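Aspartate aminotransferase (Rhodobacter sphaeroides, PDB 3NRA) probably catalyses the pyridoxal 5'-phosphate-dependent transfer of an amino group from L-aspartate to 2-oxoglutarate, giving oxaloacetate and L-glutamate. Local coordinates at residues G104-P109 with A273-L278; G110-L115 with R140-F145; A120-R125 with T214-Q219. All coordinates share one frame; numbering follows the deposited sequence.

From the N terminus, residues 104-109 come first, on an outermost strand of the seven-stranded sheet. Contact 1 closes the longest loop, pairing them with helix 269-282. Contacts 2 and 3 both nest inside it. Helix 110-120 follows the strand directly, and its first half meets residues 140-145 in contact 2. The loop leaving this helix, 120-125, meets strand 214-218 in contact 3. Segments of contacts 2 and 3 alternate along the chain, so their loops cross. Together the contacts tie helix 110-120 and its flanking segments to the sheet and to two further helices. Segments 110-115 and 214-219 each also hydrogen-bond the cofactor at position 253, and all three contacts reach the second subunit.

Contact 1: G104-P109 with A273-L278; sequences GLIITP and ARMEKL
The flat peptide group joining Met275 to Glu276 carries the methyl tip of Ile106 over one face. Ile106 CD1 stands 3.9 Å from Met275 C and 3.8 Å from Glu276 N, well above the peptide plane. Beside that face, the two side chains make a second touch. Ile106 CG2 lies 4.0 Å from Met275 CE, the end of a residue built as selenomethionine.

Torsions explain both touches. Ile106 holds CG1 anti to its backbone N (chi1 -174°), and the extended second torsion carries CD1 out to the helix backbone. Met275 bends at chi3 (63°), which turns its terminal methyl at the end of an otherwise extended chain. Glu276 adds its CB at the margin, 4.4 Å from Ile106 CD1, while the rest of its side chain leads away from the strand.

Strand 105-108 borders strand 263-267 in the sheet, where Ala265 bonds to the backbone of Ile106 and also touches the side chain of Met275. Ile272 and Gln279 of the same helix extend the cover over Ile106, and Gln279 NE2 bonds to Ile107 O.

No hydrogen bond joins the two segments. Methyl groups of the buried Ile106 pack on a peptide face and on the methyl of the buried Met275, so cohesion between strand and helix here rests on shape and dispersion.

Contact 2: G110-L115 with R140-F145; sequences GTQGAL and RKLVEF
Leu142 CD1 presses on the branch point of Leu115. It lies 3.5 Å from Leu115 CG, a close approach for two carbons, and 3.8 Å from Leu115 CD2. The single methyl CD1 of Leu142 therefore does the touching. It comes across the branched end of Leu115 rather than end to end. Leu115 has CG anti to its backbone N (chi1 -178°), and this swings its branch nearer to helix 137-145. The CB of Leu142 points toward helix 110-120, where Phe116 and Val119 continue the face that covers it.

Gln112 stands about one turn earlier, at the margin. Its amide NE2 is 4.3 Å from Leu142 CD1, which is only a loose touch. The polar work of this side chain is done with other partners. Gln112 OE1 bonds to Tyr136 OH, and Gln112 NE2 bonds to Ile281 O of the second subunit. Both ends of the amide are thus engaged, which should fix its rotation.

Further out lies the cofactor. The backbone N atoms of Thr111 and Gln112 hydrogen-bond to phosphate oxygens of the pyridoxal-lysine at position 253. The dipole of helix 110-120 probably favours this anion electrostatically.

No hydrogen bond crosses between the two segments, so the two helices meet here by apolar packing. The leucine contact packs helix 137-145 against the helix whose backbone N atoms, at Thr111 and Gln112, hold the phosphate, while the amide of Gln112 reaches the dimer interface.

Contact 3: A120-R125 with T214-Q219; sequences AATVAR and TVIADQ
Thr122 meets strand 214-218 through both branches of its side chain. The closer touch is made by its hydroxyl: Thr122 OG1 lies 3.7 Å from Ile216 CD1. Ile216 is buried, and its CG1 sits anti to the carbonyl carbon (chi1 -56°). The nearly extended second torsion then brings CD1 forward to the loop.

The hydroxyl meets Ile216 CD1 only by packing. Thr122 OG1 bonds back to Ala118 O, in the last turns of helix 110-120, with a weak second bond to Val119 O. At chi1 61° the oxygen lies between the backbone N and the carbonyl carbon. The bond to the preceding helix should help to fix the rotation of the side chain, and with it the position of CG2.

The other branch packs more loosely. Thr122 CG2 is 4.1 Å from Thr214 CG2, methyl to methyl, and the two side chains cross at a slant. Both threonines are partly exposed, whereas the Ile216 end is shut in. No hydrogen bond spans the segments.

Thr214 and Ile216, two residues apart, both point toward the loop. Further along the same strand, Asp218 OD2 bonds to N1 of the cofactor ring at position 253, so the strand leads from the loop contact to the active site. In the neighbouring strand 182-186, Leu184 touches Ile216 and Val182 touches Thr122. Ile271 of helix 269-282 packs on both Thr122 and Thr214, placing the contact between that helix and the inner strands of the sheet.

Contact 1: G104-P109 with A273-L278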
loop_
_atom_site.group_PDB
_atom_site.type_symbol
_atom_site.label_atom_id
_atom_site.label_comp_id
_atom_site.label_asym_id
_atom_site.label_seq_id
_atom_site.Cartn_x
_atom_site.Cartn_y
_atom_site.Cartn_z
ATOM N N GLY B 104 -11.474 15.536 -5.632
ATOM C CA GLY B 104 -10.108 15.946 -5.950
ATOM C C GLY B 104 -9.081 15.694 -4.863
ATOM O O GLY B 104 -8.066 16.384 -4.817
ATOM N N LEU B 105 -9.355 14.734 -3.967
ATOM C CA LEU B 105 -8.506 14.499 -2.778
ATOM C C LEU B 105 -8.577 13.034 -2.376
ATOM O O LEU B 105 -9.635 12.528 -2.130
ATOM C CB LEU B 105 -8.924 15.375 -1.609
ATOM C CG LEU B 105 -8.138 15.198 -0.298
ATOM C CD1 LEU B 105 -6.585 15.421 -0.483
ATOM C CD2 LEU B 105 -8.685 16.126 0.755
ATOM N N ILE B 106 -7.424 12.372 -2.349
ATOM C CA ILE B 106 -7.326 10.973 -1.961
ATOM C C ILE B 106 -6.337 10.870 -0.824
ATOM O O ILE B 106 -5.321 11.590 -0.827
ATOM C CB ILE B 106 -6.878 10.071 -3.158
ATOM C CG1 ILE B 106 -6.927 8.602 -2.777
ATOM C CG2 ILE B 106 -5.482 10.454 -3.648
ATOM C CD1 ILE B 106 -6.728 7.602 -4.011
ATOM N N ILE B 107 -6.673 10.021 0.176
ATOM C CA ILE B 107 -5.760 9.644 1.235
ATOM C C ILE B 107 -5.149 8.271 0.950
ATOM O O ILE B 107 -5.875 7.316 0.668
ATOM C CB ILE B 107 -6.450 9.566 2.579
ATOM C CG1 ILE B 107 -7.180 10.896 2.896
ATOM C CG2 ILE B 107 -5.396 9.228 3.682
ATOM C CD1 ILE B 107 -7.963 10.886 4.255
ATOM N N THR B 108 -3.819 8.174 1.093
ATOM C CA THR B 108 -3.027 7.063 0.542
ATOM C C THR B 108 -2.065 6.483 1.605
ATOM O O THR B 108 -1.770 7.160 2.629
ATOM C CB THR B 108 -2.145 7.536 -0.633
ATOM O OG1 THR B 108 -1.327 8.613 -0.188
ATOM C CG2 THR B 108 -2.990 7.998 -1.838
ATOM N N PRO B 109 -1.547 5.244 1.359
ATOM C CA PRO B 109 -0.522 4.669 2.243
ATOM C C PRO B 109 0.848 5.347 2.043
ATOM O O PRO B 109 1.675 4.892 1.227
ATOM C CB PRO B 109 -0.496 3.194 1.859
ATOM C CG PRO B 109 -1.112 3.138 0.457
ATOM C CD PRO B 109 -2.060 4.262 0.372
ATOM N N ALA B 273 -9.652 10.228 -9.716
ATOM C CA ALA B 273 -10.651 9.142 -9.872
ATOM C C ALA B 273 -9.983 7.799 -10.306
ATOM O O ALA B 273 -10.307 6.742 -9.782
ATOM C CB ALA B 273 -11.792 9.553 -10.881
ATOM N N ARG B 274 -9.038 7.876 -11.248
ATOM C CA ARG B 274 -8.248 6.702 -11.632
ATOM C C ARG B 274 -7.441 6.126 -10.454
ATOM O O ARG B 274 -7.470 4.922 -10.225
ATOM C CB ARG B 274 -7.334 7.029 -12.798
ATOM C CG ARG B 274 -8.105 7.306 -14.103
ATOM C CD ARG B 274 -7.246 7.113 -15.314
ATOM N NE ARG B 274 -6.252 8.164 -15.503
ATOM C CZ ARG B 274 -6.268 9.104 -16.470
ATOM N NH1 ARG B 274 -7.266 9.197 -17.357
ATOM N NH2 ARG B 274 -5.263 9.971 -16.551
HETATM N N MSE B 275 -6.769 7.003 -9.693
HETATM C CA MSE B 275 -5.951 6.584 -8.541
HETATM C C MSE B 275 -6.816 5.876 -7.466
HETATM O O MSE B 275 -6.359 4.940 -6.815
HETATM C CB MSE B 275 -5.249 7.803 -7.907
HETATM C CG MSE B 275 -4.212 8.507 -8.812
HETATM SE SE MSE B 275 -3.600 10.178 -8.065
HETATM C CE MSE B 275 -2.799 9.440 -6.491
ATOM N N GLU B 276 -8.061 6.347 -7.312
ATOM C CA GLU B 276 -9.048 5.755 -6.386
ATOM C C GLU B 276 -9.416 4.356 -6.800
ATOM O O GLU B 276 -9.480 3.445 -5.982
ATOM C CB GLU B 276 -10.328 6.602 -6.372
ATOM C CG GLU B 276 -11.392 6.152 -5.353
ATOM C CD GLU B 276 -12.440 5.209 -5.924
ATOM O OE1 GLU B 276 -13.243 5.648 -6.770
ATOM O OE2 GLU B 276 -12.485 4.046 -5.490
ATOM N N LYS B 277 -9.675 4.183 -8.089
ATOM C CA LYS B 277 -10.065 2.884 -8.609
ATOM C C LYS B 277 -8.921 1.891 -8.432
ATOM O O LYS B 277 -9.132 0.768 -7.974
ATOM C CB LYS B 277 -10.472 2.990 -10.089
ATOM C CG LYS B 277 -11.854 3.599 -10.314
ATOM C CD LYS B 277 -11.931 4.318 -11.685
ATOM C CE LYS B 277 -13.366 4.445 -12.227
ATOM N NZ LYS B 277 -13.603 3.497 -13.396
ATOM N N LEU B 278 -7.701 2.341 -8.702
ATOM C CA LEU B 278 -6.550 1.494 -8.518
ATOM C C LEU B 278 -6.275 1.175 -7.031
ATOM O O LEU B 278 -5.962 0.036 -6.704
ATOM C CB LEU B 278 -5.331 2.092 -9.180
ATOM C CG LEU B 278 -4.018 1.317 -9.064
ATOM C CD1 LEU B 278 -4.178 -0.133 -9.448
ATOM C CD2 LEU B 278 -2.969 1.981 -9.932
#

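Contact 2: G110-L115 with R140-F145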
loop_
_atom_site.group_PDB
_atom_site.type_symbol
_atom_site.label_atom_id
_atom_site.label_comp_id
_atom_site.label_asym_id
_atom_site.label_seq_id
_atom_site.Cartn_x
_atom_site.Cartn_y
_atom_site.Cartn_z
ATOM N N GLY B 110 1.058 6.442 2.783
ATOM C CA GLY B 110 2.244 7.261 2.627
ATOM C C GLY B 110 2.119 8.116 1.383
ATOM O O GLY B 110 1.187 7.932 0.558
ATOM N N THR B 111 3.002 9.087 1.271
ATOM C CA THR B 111 3.172 9.811 0.035
ATOM C C THR B 111 3.747 8.875 -1.038
ATOM O O THR B 111 3.483 9.069 -2.248
ATOM C CB THR B 111 4.062 11.064 0.231
ATOM O OG1 THR B 111 3.401 11.955 1.100
ATOM C CG2 THR B 111 4.308 11.785 -1.060
ATOM N N GLN B 112 4.505 7.843 -0.618
ATOM C CA GLN B 112 4.910 6.782 -1.575
ATOM C C GLN B 112 3.676 6.152 -2.220
ATOM O O GLN B 112 3.653 5.935 -3.428
ATOM C CB GLN B 112 5.757 5.684 -0.893
ATOM C CG GLN B 112 6.385 4.668 -1.872
ATOM C CD GLN B 112 7.321 5.342 -2.893
ATOM O OE1 GLN B 112 8.171 6.153 -2.521
ATOM N NE2 GLN B 112 7.169 4.988 -4.175
ATOM N N GLY B 113 2.662 5.851 -1.392
ATOM C CA GLY B 113 1.380 5.330 -1.883
ATOM C C GLY B 113 0.766 6.213 -2.961
ATOM O O GLY B 113 0.358 5.717 -4.012
ATOM N N ALA B 114 0.754 7.519 -2.708
ATOM C CA ALA B 114 0.260 8.478 -3.650
ATOM C C ALA B 114 1.086 8.523 -4.943
ATOM O O ALA B 114 0.512 8.608 -6.058
ATOM C CB ALA B 114 0.190 9.863 -3.009
ATOM N N LEU B 115 2.410 8.459 -4.803
ATOM C CA LEU B 115 3.312 8.499 -5.940
ATOM C C LEU B 115 3.106 7.305 -6.869
ATOM O O LEU B 115 2.972 7.479 -8.107
ATOM C CB LEU B 115 4.752 8.533 -5.453
ATOM C CG LEU B 115 5.865 8.634 -6.482
ATOM C CD1 LEU B 115 5.748 9.902 -7.346
ATOM C CD2 LEU B 115 7.260 8.544 -5.772
ATOM N N ARG B 140 12.427 7.178 -11.312
ATOM C CA ARG B 140 12.875 6.357 -12.442
ATOM C C ARG B 140 12.263 4.949 -12.420
ATOM O O ARG B 140 11.796 4.437 -13.470
ATOM C CB ARG B 140 14.400 6.240 -12.453
ATOM C CG ARG B 140 14.939 5.519 -13.708
ATOM C CD ARG B 140 16.440 5.438 -13.758
ATOM N NE ARG B 140 16.861 5.022 -15.097
ATOM C CZ ARG B 140 18.125 4.842 -15.500
ATOM N NH1 ARG B 140 19.152 5.017 -14.665
ATOM N NH2 ARG B 140 18.361 4.493 -16.769
ATOM N N LYS B 141 12.295 4.312 -11.239
ATOM C CA LYS B 141 11.859 2.918 -11.116
ATOM C C LYS B 141 10.368 2.777 -11.413
ATOM O O LYS B 141 9.934 1.769 -11.948
ATOM C CB LYS B 141 12.161 2.366 -9.705
ATOM C CG LYS B 141 13.616 2.174 -9.401
ATOM C CD LYS B 141 13.812 1.618 -7.990
ATOM C CE LYS B 141 15.285 1.254 -7.722
ATOM N N LEU B 142 9.584 3.773 -11.005
ATOM C CA LEU B 142 8.170 3.789 -11.300
ATOM C C LEU B 142 7.884 3.914 -12.788
ATOM O O LEU B 142 7.088 3.126 -13.343
ATOM C CB LEU B 142 7.489 4.909 -10.550
ATOM C CG LEU B 142 7.221 4.589 -9.087
ATOM C CD1 LEU B 142 6.827 5.841 -8.373
ATOM C CD2 LEU B 142 6.131 3.515 -8.966
ATOM N N VAL B 143 8.543 4.869 -13.446
ATOM C CA VAL B 143 8.388 5.047 -14.895
ATOM C C VAL B 143 8.721 3.761 -15.632
ATOM O O VAL B 143 7.968 3.310 -16.479
ATOM C CB VAL B 143 9.257 6.230 -15.442
ATOM C CG1 VAL B 143 9.249 6.229 -16.917
ATOM C CG2 VAL B 143 8.702 7.611 -14.893
ATOM N N GLU B 144 9.801 3.128 -15.238
ATOM C CA GLU B 144 10.264 1.968 -15.952
ATOM C C GLU B 144 9.433 0.690 -15.634
ATOM O O GLU B 144 9.196 -0.122 -16.533
ATOM C CB GLU B 144 11.795 1.798 -15.769
ATOM C CG GLU B 144 12.563 2.809 -16.744
ATOM C CD GLU B 144 14.074 2.952 -16.503
ATOM O OE1 GLU B 144 14.600 2.381 -15.523
ATOM O OE2 GLU B 144 14.728 3.663 -17.330
ATOM N N PHE B 145 8.876 0.606 -14.428
ATOM C CA PHE B 145 7.962 -0.469 -14.080
ATOM C C PHE B 145 6.680 -0.444 -14.909
ATOM O O PHE B 145 6.168 -1.491 -15.301
ATOM C CB PHE B 145 7.577 -0.395 -12.619
ATOM C CG PHE B 145 6.703 -1.538 -12.175
ATOM C CD1 PHE B 145 7.193 -2.827 -12.161
ATOM C CD2 PHE B 145 5.387 -1.329 -11.808
ATOM C CE1 PHE B 145 6.385 -3.887 -11.737
ATOM C CE2 PHE B 145 4.578 -2.404 -11.411
ATOM C CZ PHE B 145 5.084 -3.665 -11.385
#

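Contact 3: A120-R125 with T214-Q219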
loop_
_atom_site.group_PDB
_atom_site.type_symbol
_atom_site.label_atom_id
_atom_site.label_comp_id
_atom_site.label_asym_id
_atom_site.label_seq_id
_atom_site.Cartn_x
_atom_site.Cartn_y
_atom_site.Cartn_z
ATOM N N ALA B 120 0.929 5.333 -11.899
ATOM C CA ALA B 120 0.079 4.263 -12.493
ATOM C C ALA B 120 -1.081 4.841 -13.285
ATOM O O ALA B 120 -1.430 4.321 -14.343
ATOM C CB ALA B 120 -0.450 3.334 -11.420
ATOM N N ALA B 121 -1.668 5.926 -12.762
ATOM C CA ALA B 121 -2.818 6.602 -13.407
ATOM C C ALA B 121 -2.441 7.502 -14.610
ATOM O O ALA B 121 -3.332 7.985 -15.320
ATOM C CB ALA B 121 -3.560 7.394 -12.384
ATOM N N THR B 122 -1.141 7.739 -14.836
ATOM C CA THR B 122 -0.710 8.689 -15.841
ATOM C C THR B 122 0.282 8.138 -16.891
ATOM O O THR B 122 0.409 8.720 -17.954
ATOM C CB THR B 122 -0.119 9.963 -15.192
ATOM O OG1 THR B 122 1.024 9.616 -14.391
ATOM C CG2 THR B 122 -1.157 10.660 -14.324
ATOM N N VAL B 123 0.951 7.012 -16.609
ATOM C CA VAL B 123 1.952 6.474 -17.523
ATOM C C VAL B 123 1.517 5.099 -18.091
ATOM O O VAL B 123 1.281 4.152 -17.357
ATOM C CB VAL B 123 3.325 6.354 -16.860
ATOM C CG1 VAL B 123 4.351 5.818 -17.868
ATOM C CG2 VAL B 123 3.779 7.727 -16.262
ATOM N N ALA B 124 1.354 5.041 -19.395
ATOM C CA ALA B 124 1.101 3.789 -20.087
ATOM C C ALA B 124 2.370 3.326 -20.764
ATOM O O ALA B 124 3.317 4.093 -20.936
ATOM C CB ALA B 124 -0.010 3.973 -21.129
ATOM N N ARG B 125 2.343 2.089 -21.216
ATOM C CA ARG B 125 3.464 1.480 -21.901
ATOM C C ARG B 125 3.945 2.324 -23.114
ATOM O O ARG B 125 3.161 2.636 -24.016
ATOM C CB ARG B 125 3.053 0.084 -22.344
ATOM C CG ARG B 125 4.059 -0.628 -23.225
ATOM C CD ARG B 125 3.884 -2.135 -23.151
ATOM N NE ARG B 125 4.119 -2.773 -24.445
ATOM C CZ ARG B 125 3.208 -2.892 -25.424
ATOM N NH1 ARG B 125 1.962 -2.384 -25.300
ATOM N NH2 ARG B 125 3.545 -3.519 -26.550
ATOM N N THR B 214 0.760 16.552 -18.080
ATOM C CA THR B 214 0.385 16.399 -16.693
ATOM C C THR B 214 1.651 16.515 -15.835
ATOM O O THR B 214 2.710 16.010 -16.210
ATOM C CB THR B 214 -0.312 14.985 -16.463
ATOM O OG1 THR B 214 -1.594 14.970 -17.092
ATOM C CG2 THR B 214 -0.471 14.666 -15.027
ATOM N N VAL B 215 1.546 17.191 -14.705
ATOM C CA VAL B 215 2.649 17.323 -13.786
ATOM C C VAL B 215 2.234 16.723 -12.450
ATOM O O VAL B 215 1.141 17.014 -11.949
ATOM C CB VAL B 215 3.038 18.834 -13.560
ATOM C CG1 VAL B 215 4.097 18.956 -12.518
ATOM C CG2 VAL B 215 3.482 19.507 -14.877
ATOM N N ILE B 216 3.095 15.877 -11.899
ATOM C CA ILE B 216 2.979 15.353 -10.529
ATOM C C ILE B 216 4.025 16.074 -9.703
ATOM O O ILE B 216 5.210 15.895 -9.932
ATOM C CB ILE B 216 3.264 13.828 -10.492
ATOM C CG1 ILE B 216 2.333 13.067 -11.465
ATOM C CG2 ILE B 216 3.160 13.269 -9.046
ATOM C CD1 ILE B 216 2.862 11.645 -11.854
ATOM N N ALA B 217 3.598 16.962 -8.818
ATOM C CA ALA B 217 4.521 17.728 -7.977
ATOM C C ALA B 217 4.584 17.097 -6.580
ATOM O O ALA B 217 3.590 17.075 -5.854
ATOM C CB ALA B 217 4.080 19.166 -7.884
ATOM N N ASP B 218 5.745 16.521 -6.248
ATOM C CA ASP B 218 5.941 15.823 -4.978
ATOM C C ASP B 218 6.514 16.832 -3.943
ATOM O O ASP B 218 7.729 17.099 -3.895
ATOM C CB ASP B 218 6.872 14.608 -5.191
ATOM C CG ASP B 218 7.013 13.734 -3.946
ATOM O OD1 ASP B 218 6.661 14.190 -2.852
ATOM O OD2 ASP B 218 7.506 12.589 -4.076
ATOM N N GLN B 219 5.619 17.357 -3.112
ATOM C CA GLN B 219 5.928 18.412 -2.169
ATOM C C GLN B 219 5.990 17.886 -0.764
ATOM O O GLN B 219 5.709 18.620 0.213
ATOM C CB GLN B 219 4.886 19.525 -2.292
ATOM C CG GLN B 219 4.646 20.007 -3.763
ATOM C CD GLN B 219 3.854 21.327 -3.836
ATOM O OE1 GLN B 219 3.843 22.004 -4.872
ATOM N NE2 GLN B 219 3.210 21.706 -2.716
#